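Local coordinates for protein predicted metal-dependent phosphohydrolase (Magnetospirillum magnetotacticum MS-1, PDB 3KH1) that is predicted to be a metal-dependent phosphohydrolase of the HD-domain superfamily, possibly with 5'-deoxynucleotidase activity, at residues T30-S35 with H148-T152. Coordinates in Å, arbitrary orientation, origin at the centre of the assembly. Numbering follows the deposited sequence.
Sequences TLLTDS and HNFET
A short extended strand, residues 30-31, and the type I beta turn after it, Leu32 to Ser35, dock against the C-terminal turn of a helix; the turn is closed by Ser35 N to Leu32 O (2.8 Å), with Ser35 at positive phi (59°). Residues 148-151 form the last turn of helix 132-151, and Thr152 is the first residue to leave helical angles, although its N still bonds His148 O (2.9 Å). The backbones come closest at Thr33 and Glu151, CA to CA 5.4 Å. His148 (chi1 m) reaches the strand edge-on: its ND1 donates to Leu31 O at 2.8 Å and 171°, a nearly linear bond near the ring plane. Thr33 CG2 lies over one face of the His148 ring in a CH-pi contact, 3.7 Å from its centroid. OG1 of the same Thr33 hydrogen-bonds Asp21 of the second subunit, which puts the turn at the dimer interface. In this HD-domain helical fold, the interaction ties the strand 30-31 region, where the Thr30 side chain lies near a bound calcium ion, to a helix distant in sequence. Thr152 (chi1 p) points its CB toward the turn, with CG2 3.2 Å from Leu32 O, while its OG1 accepts from Gly155 N. One water links Leu31 N to Thr152 OG1 (3.2 and 3.1 Å); another joins Ser35 OG to Thr152 O (2.8 and 2.9 Å).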
# COMPACT_ATOMS: atom_id res chain seq x y z
N THR A 30 15.89 -3.75 -3.23
CA THR A 30 15.89 -2.76 -2.18
C THR A 30 15.75 -3.44 -0.85
O THR A 30 14.93 -4.31 -0.71
CB THR A 30 14.69 -1.79 -2.39
OG1 THR A 30 14.72 -1.24 -3.74
CG2 THR A 30 14.64 -0.73 -1.30
N LEU A 31 16.57 -3.06 0.11
CA LEU A 31 16.45 -3.55 1.48
C LEU A 31 15.61 -2.61 2.30
O LEU A 31 15.58 -1.41 2.07
CB LEU A 31 17.81 -3.72 2.14
CG LEU A 31 18.83 -4.60 1.40
CD1 LEU A 31 20.16 -4.67 2.20
CD2 LEU A 31 18.27 -5.98 1.15
N LEU A 32 14.92 -3.17 3.28
CA LEU A 32 14.42 -2.31 4.36
C LEU A 32 15.59 -1.49 4.94
O LEU A 32 16.75 -1.86 4.88
CB LEU A 32 13.78 -3.16 5.47
CG LEU A 32 12.31 -3.56 5.27
CD1 LEU A 32 11.91 -3.99 3.91
CD2 LEU A 32 11.80 -4.40 6.42
N THR A 33 15.22 -0.37 5.56
CA THR A 33 16.21 0.60 6.05
C THR A 33 17.15 0.05 7.12
O THR A 33 18.27 0.59 7.27
CB THR A 33 15.55 1.92 6.52
OG1 THR A 33 14.63 1.59 7.57
CG2 THR A 33 14.87 2.65 5.39
N ASP A 34 16.71 -0.97 7.83
CA ASP A 34 17.55 -1.68 8.78
C ASP A 34 18.32 -2.90 8.21
O ASP A 34 18.95 -3.64 8.97
CB ASP A 34 16.71 -2.15 10.01
CG ASP A 34 15.61 -3.14 9.63
OD1 ASP A 34 15.52 -3.56 8.45
OD2 ASP A 34 14.80 -3.51 10.53
N SER A 35 18.31 -3.04 6.88
CA SER A 35 18.97 -4.15 6.17
C SER A 35 18.46 -5.53 6.59
O SER A 35 19.11 -6.55 6.28
CB SER A 35 20.50 -4.08 6.32
OG SER A 35 21.04 -2.88 5.79
N HIS A 148 16.51 4.46 0.64
CA HIS A 148 16.84 3.18 1.32
C HIS A 148 18.31 2.81 1.18
O HIS A 148 18.93 2.39 2.16
CB HIS A 148 15.96 2.07 0.80
CG HIS A 148 14.60 2.05 1.43
ND1 HIS A 148 14.11 0.94 2.03
CD2 HIS A 148 13.66 3.03 1.59
CE1 HIS A 148 12.93 1.23 2.57
NE2 HIS A 148 12.64 2.49 2.33
N ASN A 149 18.91 3.05 0.01
CA ASN A 149 20.31 2.76 -0.16
C ASN A 149 21.14 3.65 0.76
O ASN A 149 22.16 3.23 1.30
CB ASN A 149 20.74 2.95 -1.62
CG ASN A 149 21.02 1.67 -2.33
OD1 ASN A 149 21.78 0.83 -1.88
ND2 ASN A 149 20.46 1.57 -3.53
N PHE A 150 20.70 4.88 0.99
CA PHE A 150 21.46 5.76 1.89
C PHE A 150 21.39 5.18 3.32
O PHE A 150 22.40 5.08 4.02
CB PHE A 150 20.92 7.18 1.84
CG PHE A 150 21.81 8.17 2.51
CD1 PHE A 150 22.82 8.79 1.80
CD2 PHE A 150 21.64 8.50 3.84
CE1 PHE A 150 23.65 9.69 2.40
CE2 PHE A 150 22.49 9.40 4.48
CZ PHE A 150 23.48 10.02 3.75
N GLU A 151 20.21 4.77 3.75
CA GLU A 151 20.04 4.21 5.08
C GLU A 151 20.81 2.92 5.32
O GLU A 151 21.26 2.66 6.41
CB GLU A 151 18.58 3.97 5.41
CG GLU A 151 17.73 5.28 5.52
CD GLU A 151 18.29 6.33 6.47
OE1 GLU A 151 18.35 5.98 7.66
OE2 GLU A 151 18.68 7.43 5.98
N THR A 152 20.92 2.10 4.26
CA THR A 152 21.59 0.82 4.34
C THR A 152 23.09 0.89 3.94
O THR A 152 23.75 -0.14 3.82
CB THR A 152 20.88 -0.24 3.49
OG1 THR A 152 21.01 0.09 2.09
CG2 THR A 152 19.39 -0.39 3.90
O HOH W 1 18.93 -0.90 0.03
O HOH W 2 23.39 -3.02 4.29